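Local structure of Ser-thr phosphatase MSPP (Mycobacterium smegmatis, 2JFR) at residues 3-8 against 30-35; 96-99 against 105-108; 116-121 against 200-205. The protein probably removes phosphate groups from serine and threonine residues of proteins, as a metal-dependent phosphatase of the PPM (PP2C) family. All coordinates share one frame; numbering follows the deposited sequence.

Interaction 1 of 3, residues 3-8 against 30-35; sequences ASVLSA and ILYAVA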
ATOM      1  N   ALA A   3     -16.117 -13.072  12.591  1.00 15.77           N
ATOM      2  CA  ALA A   3     -14.869 -13.336  11.871  1.00 15.99           C
ATOM      3  C   ALA A   3     -13.843 -12.221  12.098  1.00 15.77           C
ATOM      4  O   ALA A   3     -14.196 -11.083  12.378  1.00 16.89           O
ATOM      5  CB  ALA A   3     -15.135 -13.454  10.410  1.00 17.40           C
ATOM      6  N   SER A   4     -12.598 -12.540  11.871  1.00 16.24           N
ATOM      7  CA  SER A   4     -11.547 -11.533  11.968  1.00 16.59           C
ATOM      8  C   SER A   4     -11.665 -10.494  10.878  1.00 15.91           C
ATOM      9  O   SER A   4     -11.397  -9.320  11.158  1.00 17.72           O
ATOM     10  CB  SER A   4     -10.198 -12.207  11.938  1.00 18.62           C
ATOM     11  OG  SER A   4     -10.018 -12.958  13.118  1.00 22.28           O
ATOM     12  N   VAL A   5     -11.998 -10.873   9.692  1.00 17.30           N
ATOM     13  CA  VAL A   5     -12.254  -9.952   8.584  1.00 17.33           C
ATOM     14  C   VAL A   5     -13.758 -10.037   8.314  1.00 16.85           C
ATOM     15  O   VAL A   5     -14.270 -11.070   7.929  1.00 18.81           O
ATOM     16  CB  VAL A   5     -11.442 -10.225   7.331  1.00 18.90           C
ATOM     17  CG1 VAL A   5     -11.830  -9.309   6.229  1.00 21.59           C
ATOM     18  CG2 VAL A   5      -9.930 -10.153   7.660  1.00 23.03           C
ATOM     19  N   LEU A   6     -14.424  -8.909   8.448  1.00 16.49           N
ATOM     20  CA  LEU A   6     -15.858  -8.807   8.138  1.00 16.52           C
ATOM     21  C   LEU A   6     -16.070  -8.602   6.690  1.00 17.27           C
ATOM     22  O   LEU A   6     -16.907  -9.234   6.061  1.00 21.32           O
ATOM     23  CB  LEU A   6     -16.480  -7.728   8.955  1.00 17.05           C
ATOM     24  CG  LEU A   6     -16.364  -7.837  10.453  1.00 18.26           C
ATOM     25  CD1 LEU A   6     -17.083  -6.707  11.141  1.00 27.56           C
ATOM     26  CD2 LEU A   6     -16.940  -9.187  10.914  1.00 21.12           C
ATOM     27  N   SER A   7     -15.339  -7.645   6.073  1.00 17.67           N
ATOM     28  CA  SER A   7     -15.423  -7.470   4.649  0.58 19.28           C
ATOM     29  C   SER A   7     -14.258  -6.558   4.237  1.00 17.15           C
ATOM     30  O   SER A   7     -13.505  -6.043   5.049  1.00 18.40           O
ATOM     31  CB  SER A   7     -16.740  -6.897   4.206  0.58 24.79           C
ATOM     32  OG  SER A   7     -16.768  -5.510   4.455  0.58 33.02           O
ATOM     33  N   ALA A   8     -14.104  -6.495   2.951  1.00 17.39           N
ATOM     34  CA  ALA A   8     -13.030  -5.726   2.349  1.00 16.75           C
ATOM     35  C   ALA A   8     -13.500  -5.183   1.033  1.00 16.29           C
ATOM     36  O   ALA A   8     -14.448  -5.698   0.417  1.00 19.37           O
ATOM     37  CB  ALA A   8     -11.787  -6.552   2.156  1.00 18.86           C
ATOM     38  N   ILE A  30      -7.048 -13.646   3.415  1.00 22.64           N
ATOM     39  CA  ILE A  30      -6.509 -12.772   4.481  0.77 18.17           C
ATOM     40  C   ILE A  30      -5.389 -11.878   3.944  1.00 16.05           C
ATOM     41  O   ILE A  30      -4.822 -11.144   4.756  1.00 15.72           O
ATOM     42  CB  ILE A  30      -6.015 -13.604   5.683  0.77 17.57           C
ATOM     43  CG1 ILE A  30      -4.792 -14.466   5.365  0.77 18.07           C
ATOM     44  CG2 ILE A  30      -7.181 -14.410   6.201  0.77 21.03           C
ATOM     45  CD1 ILE A  30      -4.133 -14.964   6.641  0.77 17.76           C
ATOM     46  N   LEU A  31      -5.087 -11.947   2.653  1.00 16.46           N
ATOM     47  CA  LEU A  31      -3.991 -11.164   2.070  1.00 15.32           C
ATOM     48  C   LEU A  31      -4.530  -9.977   1.276  1.00 14.75           C
ATOM     49  O   LEU A  31      -5.391 -10.123   0.394  1.00 16.31           O
ATOM     50  CB  LEU A  31      -3.162 -12.050   1.125  1.00 17.00           C
ATOM     51  CG  LEU A  31      -1.969 -11.366   0.490  1.00 17.10           C
ATOM     52  CD1 LEU A  31      -0.923 -10.980   1.525  1.00 19.65           C
ATOM     53  CD2 LEU A  31      -1.345 -12.258  -0.588  1.00 21.87           C
ATOM     54  N   TYR A  32      -3.968  -8.822   1.562  1.00 13.86           N
ATOM     55  CA  TYR A  32      -4.367  -7.550   0.958  1.00 13.82           C
ATOM     56  C   TYR A  32      -3.115  -6.813   0.592  1.00 13.65           C
ATOM     57  O   TYR A  32      -2.161  -6.784   1.348  1.00 14.63           O
ATOM     58  CB  TYR A  32      -5.204  -6.731   1.938  1.00 14.66           C
ATOM     59  CG  TYR A  32      -6.457  -7.484   2.331  1.00 14.99           C
ATOM     60  CD1 TYR A  32      -7.589  -7.403   1.551  1.00 15.98           C
ATOM     61  CD2 TYR A  32      -6.481  -8.333   3.416  1.00 15.86           C
ATOM     62  CE1 TYR A  32      -8.730  -8.098   1.856  1.00 17.56           C
ATOM     63  CE2 TYR A  32      -7.643  -9.074   3.708  1.00 17.46           C
ATOM     64  CZ  TYR A  32      -8.721  -8.930   2.913  1.00 18.78           C
ATOM     65  OH  TYR A  32      -9.856  -9.684   3.226  1.00 24.07           O
ATOM     66  N   ALA A  33      -3.100  -6.127  -0.568  1.00 13.55           N
ATOM     67  CA  ALA A  33      -1.887  -5.420  -0.924  1.00 13.71           C
ATOM     68  C   ALA A  33      -2.178  -4.312  -1.927  1.00 13.42           C
ATOM     69  O   ALA A  33      -3.129  -4.389  -2.715  1.00 14.10           O
ATOM     70  CB  ALA A  33      -0.837  -6.371  -1.516  1.00 14.28           C
ATOM     71  N   VAL A  34      -1.297  -3.337  -1.912  1.00 13.40           N
ATOM     72  CA  VAL A  34      -1.184  -2.314  -2.951  1.00 13.32           C
ATOM     73  C   VAL A  34       0.252  -2.269  -3.421  1.00 13.08           C
ATOM     74  O   VAL A  34       1.180  -2.340  -2.626  1.00 13.93           O
ATOM     75  CB  VAL A  34      -1.638  -0.937  -2.432  1.00 13.87           C
ATOM     76  CG1 VAL A  34      -1.360   0.182  -3.440  1.00 15.65           C
ATOM     77  CG2 VAL A  34      -3.095  -0.966  -2.031  1.00 14.57           C
ATOM     78  N   ALA A  35       0.399  -2.086  -4.734  1.00 13.41           N
ATOM     79  CA  ALA A  35       1.713  -1.893  -5.358  1.00 13.39           C
ATOM     80  C   ALA A  35       1.613  -0.686  -6.285  1.00 13.56           C
ATOM     81  O   ALA A  35       0.766  -0.661  -7.167  1.00 14.62           O
ATOM     82  CB  ALA A  35       2.127  -3.135  -6.125  1.00 14.49           C
TER
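Val5 and Tyr32 approach each other from opposite directions, and Ala8 joins Val5 at the end of the tyrosine side chain. No hydrogen bond passes between residues 3-8 and 30-35; the contact is made by van der Waals approach of two aliphatic side chains to the phenol. The CB of Tyr32 points toward residues 3-8, and with CG anti to the carbonyl carbon (chi1 -60°) the ring brings CE1 and OH to them. Val5 meets the hydroxyl beyond the ring, its CG1 methyl lying 3.6 Å from Tyr32 OH; this branch is the one placed anti to the valine's backbone N (chi1 176°). The Ala8 methyl approaches the ring obliquely, at 3.4 Å between Ala8 CB and Tyr32 CE1, and is 3.8 Å from Tyr32 OH. Both methyls thus reach the hydroxyl oxygen, and Ala8 in addition touches the ring carbon. Val5 and Ala8 can both turn the same way, although three residues apart, because the backbone leaves the extended form at Leu6 (psi -48°); Leu6 and Ser7 both bond to the backbone of Asp232, consistent with a beta bulge. Val229 and Ile231 of strand 226-233 also press on Tyr32. Strand 5-13 is an outermost strand of one antiparallel sheet and strand 31-38 belongs to the other, so the aromatic side chain bridges the two layers of the beta sandwich characteristic of PP2C phosphatases.

Interaction 2 of 3, residues 96-99 against 105-108; sequences AVFE and PLVV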
ATOM      1  N   ALA A  96      -1.303  -9.280   5.891  1.00 14.44           N
ATOM      2  CA  ALA A  96      -1.894 -10.575   6.105  1.00 14.46           C
ATOM      3  C   ALA A  96      -2.601 -10.541   7.449  1.00 14.48           C
ATOM      4  O   ALA A  96      -1.961 -10.322   8.480  1.00 14.60           O
ATOM      5  CB  ALA A  96      -0.874 -11.693   6.066  1.00 16.26           C
ATOM      6  N   VAL A  97      -3.920 -10.758   7.428  1.00 14.69           N
ATOM      7  CA  VAL A  97      -4.707 -10.699   8.657  1.00 14.89           C
ATOM      8  C   VAL A  97      -4.673 -12.079   9.319  1.00 15.07           C
ATOM      9  O   VAL A  97      -5.679 -12.806   9.364  1.00 16.68           O
ATOM     10  CB  VAL A  97      -6.121 -10.170   8.438  1.00 15.74           C
ATOM     11  CG1 VAL A  97      -6.788  -9.938   9.760  1.00 17.71           C
ATOM     12  CG2 VAL A  97      -6.100  -8.888   7.597  1.00 17.03           C
ATOM     13  N   PHE A  98      -3.498 -12.454   9.789  1.00 15.08           N
ATOM     14  CA  PHE A  98      -3.321 -13.720  10.487  1.00 15.36           C
ATOM     15  C   PHE A  98      -4.057 -13.734  11.822  1.00 15.07           C
ATOM     16  O   PHE A  98      -4.163 -12.709  12.494  1.00 16.12           O
ATOM     17  CB  PHE A  98      -1.851 -13.956  10.785  1.00 15.53           C
ATOM     18  CG  PHE A  98      -0.932 -14.126   9.613  1.00 15.11           C
ATOM     19  CD1 PHE A  98      -1.132 -15.165   8.720  1.00 16.54           C
ATOM     20  CD2 PHE A  98       0.147 -13.287   9.415  1.00 15.52           C
ATOM     21  CE1 PHE A  98      -0.252 -15.342   7.666  1.00 17.57           C
ATOM     22  CE2 PHE A  98       1.068 -13.478   8.393  1.00 16.36           C
ATOM     23  CZ  PHE A  98       0.845 -14.527   7.533  1.00 16.96           C
ATOM     24  N   GLU A  99      -4.495 -14.926  12.182  1.00 15.16           N
ATOM     25  CA  GLU A  99      -4.973 -15.185  13.529  1.00 15.82           C
ATOM     26  C   GLU A  99      -3.823 -15.103  14.521  1.00 15.55           C
ATOM     27  O   GLU A  99      -2.642 -15.215  14.164  1.00 15.54           O
ATOM     28  CB  GLU A  99      -5.620 -16.573  13.601  1.00 16.85           C
ATOM     29  CG  GLU A  99      -6.872 -16.657  12.771  1.00 19.00           C
ATOM     30  CD  GLU A  99      -7.937 -15.698  13.241  1.00 20.41           C
ATOM     31  OE1 GLU A  99      -8.373 -15.789  14.407  1.00 23.06           O
ATOM     32  OE2 GLU A  99      -8.323 -14.797  12.476  1.00 22.80           O
ATOM     33  N   PRO A 105      -2.005 -10.114  12.944  1.00 14.75           N
ATOM     34  CA  PRO A 105      -1.938  -9.343  11.681  1.00 14.82           C
ATOM     35  C   PRO A 105      -0.552  -8.778  11.455  1.00 14.41           C
ATOM     36  O   PRO A 105       0.114  -8.299  12.402  1.00 14.85           O
ATOM     37  CB  PRO A 105      -2.994  -8.299  11.843  1.00 16.35           C
ATOM     38  CG  PRO A 105      -4.031  -8.987  12.733  1.00 17.54           C
ATOM     39  CD  PRO A 105      -3.177  -9.694  13.739  1.00 16.92           C
ATOM     40  N   LEU A 106      -0.119  -8.810  10.212  1.00 14.44           N
ATOM     41  CA  LEU A 106       1.252  -8.443   9.847  1.00 14.34           C
ATOM     42  C   LEU A 106       1.247  -7.549   8.616  1.00 14.03           C
ATOM     43  O   LEU A 106       0.476  -7.798   7.691  1.00 15.09           O
ATOM     44  CB  LEU A 106       2.036  -9.731   9.560  1.00 15.31           C
ATOM     45  CG  LEU A 106       3.576  -9.582   9.506  1.00 16.23           C
ATOM     46  CD1 LEU A 106       4.126  -9.380  10.888  1.00 16.78           C
ATOM     47  CD2 LEU A 106       4.165 -10.783   8.862  1.00 18.99           C
ATOM     48  N   VAL A 107       2.106  -6.557   8.636  1.00 13.78           N
ATOM     49  CA  VAL A 107       2.383  -5.719   7.435  1.00 13.98           C
ATOM     50  C   VAL A 107       3.790  -5.912   7.009  1.00 14.11           C
ATOM     51  O   VAL A 107       4.740  -5.971   7.822  1.00 15.24           O
ATOM     52  CB  VAL A 107       2.021  -4.252   7.664  1.00 14.53           C
ATOM     53  CG1 VAL A 107       2.774  -3.603   8.814  1.00 16.29           C
ATOM     54  CG2 VAL A 107       2.192  -3.425   6.384  1.00 15.38           C
ATOM     55  N   VAL A 108       3.980  -6.009   5.683  1.00 14.19           N
ATOM     56  CA  VAL A 108       5.291  -6.017   5.043  1.00 14.50           C
ATOM     57  C   VAL A 108       5.252  -4.897   4.015  1.00 14.68           C
ATOM     58  O   VAL A 108       4.337  -4.847   3.195  1.00 16.04           O
ATOM     59  CB  VAL A 108       5.570  -7.381   4.396  1.00 15.48           C
ATOM     60  CG1 VAL A 108       6.958  -7.347   3.735  1.00 17.46           C
ATOM     61  CG2 VAL A 108       5.457  -8.510   5.390  1.00 18.12           C
TER
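The carbonyl oxygen of Ala96 is approached by three groups. Leu106 N donates to Ala96 O at 2.9 Å, tilted 20° from the carbonyl plane. Phe98 N adds a weak bond from within the same segment, closing an inverse gamma turn centred on Val97, and a CA-H...O contact places Pro105 CA 3.3 Å from Ala96 O. The return bond, Ala96 N to Leu106 O, is also 2.9 Å long and nearly straight at hydrogen (160°), which makes Ala96 and Leu106 an antiparallel hydrogen-bonded pair. Their side chains lie on one face of the sheet, and there the Phe98 ring meets both of them. Phe98 carries CG anti to its carbonyl carbon (chi1 -64°), and the ring folds back so that Ala96 CB sits 3.5 Å above its plane, displaced toward the rim. Leu106 instead comes to the ring edge, close to its plane, with Leu106 CB 4.0 Å from Phe98 CD2, and the Leu106 CD2 methyl approaches Phe98 CE2. The CB of Val97 points away from residues 105-108, yet its CG1 methyl still grazes Pro105 CG at 4.2 Å. Pro105 has no N-H to offer, and its ring packs by CD and CG alongside Phe98 O. Leu66 and Arg63 of helix 63-81 touch Ala96 and Leu106, respectively. The whole is the closing end of a beta hairpin, in which strand 89-96 leaves the ladder through a gamma turn before strand 106-110 returns antiparallel.

Interaction 3 of 3, residues 116-121 against 200-205; sequences YRIRDG and AATSPD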
ATOM      1  N   TYR A 116      -2.799   2.475   6.990  1.00 13.90           N
ATOM      2  CA  TYR A 116      -3.436   3.273   8.020  1.00 14.31           C
ATOM      3  C   TYR A 116      -4.362   2.420   8.845  1.00 14.47           C
ATOM      4  O   TYR A 116      -4.980   1.471   8.322  1.00 15.01           O
ATOM      5  CB  TYR A 116      -4.278   4.415   7.437  1.00 15.09           C
ATOM      6  CG  TYR A 116      -3.611   5.266   6.411  1.00 15.46           C
ATOM      7  CD1 TYR A 116      -2.999   6.461   6.726  1.00 15.97           C
ATOM      8  CD2 TYR A 116      -3.555   4.853   5.062  1.00 16.74           C
ATOM      9  CE1 TYR A 116      -2.387   7.237   5.723  1.00 16.51           C
ATOM     10  CE2 TYR A 116      -2.978   5.601   4.083  1.00 17.66           C
ATOM     11  CZ  TYR A 116      -2.386   6.783   4.415  1.00 16.89           C
ATOM     12  OH  TYR A 116      -1.779   7.523   3.412  1.00 19.08           O
ATOM     13  N   ARG A 117      -4.523   2.799  10.103  1.00 15.78           N
ATOM     14  CA  ARG A 117      -5.602   2.258  10.946  1.00 16.04           C
ATOM     15  C   ARG A 117      -6.574   3.373  11.207  1.00 15.66           C
ATOM     16  O   ARG A 117      -6.196   4.477  11.530  1.00 16.02           O
ATOM     17  CB  ARG A 117      -5.070   1.747  12.255  1.00 17.02           C
ATOM     18  CG  ARG A 117      -6.148   1.086  13.132  1.00 17.89           C
ATOM     19  CD  ARG A 117      -5.623   0.654  14.489  1.00 19.18           C
ATOM     20  NE  ARG A 117      -5.166   1.842  15.178  1.00 19.50           N
ATOM     21  CZ  ARG A 117      -4.148   1.926  15.989  1.00 27.43           C
ATOM     22  NH1 ARG A 117      -3.535   0.829  16.370  1.00 42.90           N
ATOM     23  NH2 ARG A 117      -3.818   3.103  16.461  1.00 40.37           N
ATOM     24  N   ILE A 118      -7.858   3.015  11.079  1.00 15.96           N
ATOM     25  CA  ILE A 118      -8.973   3.901  11.349  0.67 17.06           C
ATOM     26  C   ILE A 118      -9.667   3.352  12.566  1.00 16.62           C
ATOM     27  O   ILE A 118     -10.188   2.238  12.550  1.00 17.14           O
ATOM     28  CB  ILE A 118      -9.823   3.976  10.069  0.67 18.45           C
ATOM     29  CG1 ILE A 118      -8.944   4.469   8.935  0.67 18.63           C
ATOM     30  CG2 ILE A 118     -11.078   4.829  10.214  0.67 20.73           C
ATOM     31  CD1 ILE A 118      -9.365   4.102   7.542  0.67 20.12           C
ATOM     32  N   ARG A 119      -9.634   4.124  13.666  1.00 18.07           N
ATOM     33  CA  ARG A 119     -10.144   3.698  14.948  1.00 18.74           C
ATOM     34  C   ARG A 119     -10.776   4.898  15.632  1.00 21.11           C
ATOM     35  O   ARG A 119     -10.105   5.932  15.765  1.00 21.38           O
ATOM     36  CB  ARG A 119      -9.020   3.083  15.821  1.00 20.16           C
ATOM     37  CG  ARG A 119      -9.377   2.764  17.221  1.00 22.59           C
ATOM     38  CD  ARG A 119      -8.094   2.410  18.043  1.00 25.83           C
ATOM     39  NE  ARG A 119      -7.852   1.054  17.668  1.00 23.53           N
ATOM     40  CZ  ARG A 119      -6.838   0.365  18.211  1.00 25.40           C
ATOM     41  NH1 ARG A 119      -6.013   0.981  19.060  1.00 33.02           N
ATOM     42  NH2 ARG A 119      -6.758  -0.889  17.866  1.00 26.94           N
ATOM     43  N   ASP A 120     -12.019   4.759  16.032  1.00 23.21           N
ATOM     44  CA  ASP A 120     -12.751   5.804  16.777  1.00 28.41           C
ATOM     45  C   ASP A 120     -12.672   7.159  16.070  1.00 29.47           C
ATOM     46  O   ASP A 120     -12.486   8.214  16.639  1.00 34.24           O
ATOM     47  CB  ASP A 120     -12.122   5.995  18.175  1.00 36.54           C
ATOM     48  CG  ASP A 120     -12.158   4.814  19.060  1.00 41.54           C
ATOM     49  OD1 ASP A 120     -13.045   3.949  18.819  1.00 43.64           O
ATOM     50  OD2 ASP A 120     -11.338   4.744  20.037  1.00 53.85           O
ATOM     51  N   GLY A 121     -12.721   7.131  14.727  1.00 27.69           N
ATOM     52  CA  GLY A 121     -12.797   8.353  13.944  1.00 27.79           C
ATOM     53  C   GLY A 121     -11.429   8.921  13.561  1.00 25.53           C
ATOM     54  O   GLY A 121     -11.417   9.900  12.808  1.00 28.61           O
ATOM     55  N   ALA A 200     -14.187  10.333   3.947  1.00 18.20           N
ATOM     56  CA  ALA A 200     -14.378   9.219   3.016  1.00 18.20           C
ATOM     57  C   ALA A 200     -13.979   7.901   3.648  1.00 18.12           C
ATOM     58  O   ALA A 200     -14.661   6.872   3.509  1.00 19.22           O
ATOM     59  CB  ALA A 200     -13.566   9.507   1.748  1.00 18.90           C
ATOM     60  N   ALA A 201     -12.829   7.858   4.320  1.00 17.97           N
ATOM     61  CA  ALA A 201     -12.256   6.642   4.858  1.00 18.35           C
ATOM     62  C   ALA A 201     -13.116   6.037   5.981  1.00 18.80           C
ATOM     63  O   ALA A 201     -12.947   4.847   6.250  1.00 21.28           O
ATOM     64  CB  ALA A 201     -10.874   6.887   5.388  1.00 18.95           C
ATOM     65  N   THR A 202     -13.957   6.826   6.595  1.00 19.22           N
ATOM     66  CA  THR A 202     -14.809   6.375   7.693  1.00 21.39           C
ATOM     67  C   THR A 202     -16.211   6.078   7.213  1.00 22.29           C
ATOM     68  O   THR A 202     -17.094   5.774   8.036  1.00 25.76           O
ATOM     69  CB  THR A 202     -14.843   7.378   8.843  1.00 22.76           C
ATOM     70  OG1 THR A 202     -15.193   8.699   8.398  1.00 23.64           O
ATOM     71  CG2 THR A 202     -13.481   7.451   9.532  1.00 23.47           C
ATOM     72  N   SER A 203     -16.460   6.086   5.923  1.00 21.53           N
ATOM     73  CA  SER A 203     -17.779   5.778   5.416  1.00 22.01           C
ATOM     74  C   SER A 203     -18.198   4.387   5.900  1.00 22.96           C
ATOM     75  O   SER A 203     -17.401   3.444   5.752  1.00 22.67           O
ATOM     76  CB  SER A 203     -17.797   5.724   3.926  1.00 22.28           C
ATOM     77  OG  SER A 203     -17.423   6.933   3.327  1.00 22.72           O
ATOM     78  N   PRO A 204     -19.347   4.216   6.514  1.00 24.63           N
ATOM     79  CA  PRO A 204     -19.611   2.876   7.106  1.00 27.66           C
ATOM     80  C   PRO A 204     -19.520   1.717   6.150  1.00 25.92           C
ATOM     81  O   PRO A 204     -18.979   0.684   6.541  1.00 27.11           O
ATOM     82  CB  PRO A 204     -21.081   3.034   7.558  1.00 37.03           C
ATOM     83  CG  PRO A 204     -21.164   4.484   7.921  1.00 36.79           C
ATOM     84  CD  PRO A 204     -20.362   5.208   6.855  1.00 28.18           C
ATOM     85  N   ASP A 205     -20.029   1.825   4.938  1.00 26.72           N
ATOM     86  CA  ASP A 205     -19.906   0.719   3.990  1.00 26.60           C
ATOM     87  C   ASP A 205     -18.565   0.774   3.317  1.00 22.07           C
ATOM     88  O   ASP A 205     -18.242   1.752   2.665  1.00 22.52           O
ATOM     89  CB  ASP A 205     -21.053   0.832   2.981  1.00 31.64           C
ATOM     90  CG  ASP A 205     -21.108  -0.220   1.890  1.00 33.66           C
ATOM     91  OD1 ASP A 205     -20.105  -0.943   1.640  1.00 35.84           O
ATOM     92  OD2 ASP A 205     -22.169  -0.332   1.212  1.00 42.20           O
TER
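Ile118 reaches from its strand toward Ala201 and Thr202, where helix 194-201 ends. Its CB points toward residues 200-205 and carries two branches, each with its own partner. The short branch, CG2, stands anti to the backbone N and meets the Thr202 methyl, 3.6 Å from Ile118 CG2 to Thr202 CG2, the two side chains meeting at a slant. The longer branch runs through CG1, anti to the carbonyl carbon (chi1 -58°), and is extended to CD1, which ends 3.8 Å from Ala201 CB; the same Ile118 CD1 is 3.9 Å from Ala201 O. Ile118 was modelled in two conformers, so the exact distances hold for one of them and are less certain than the general packing. Thr202 presents its methyl to Ile118 while its OG1 turns back to the helix and bonds to Val198 O and Asp199 O. Just beyond, Ala200 O is gripped twice from one face of its plane, by Ser203 OG at 2.8 Å and by Ser203 N at 3.1 Å, which fastens the chain where it leaves the helix. Ala201 O and Ser203 O both accept from Arg180 NH1, tying this turn to strand 180-184. In the sheet, Ile118 touches Met123 of strand 122-125 and Leu182 of strand 180-184, the strands on either side of its own, with the C-terminal end of helix 194-201 packed over this part of the sheet and helix 206-219 following.

Overall arrangement
The three contacts follow one another along the chain, none nesting within or crossing another. Interaction 1 closes a loop from the N-terminal strand 5-13 through strand 23-28 to strand 31-38, and joins the two sheets. Interaction 2 closes the short hairpin connection between strands 89-96 and 106-110, within the sheet that holds strand 31-38. These two touch: Ile30 O lies 2.8 Å from Val97 N, and Ser4 OG bonds to Glu99 OE2. Strand 115-119 then enters the sheet that holds strand 5-13, and interaction 3, closing by far the longest loop, ties it to helix 194-201. Its centre lies about 15 Å from that of interaction 1 and 19 Å from that of interaction 2.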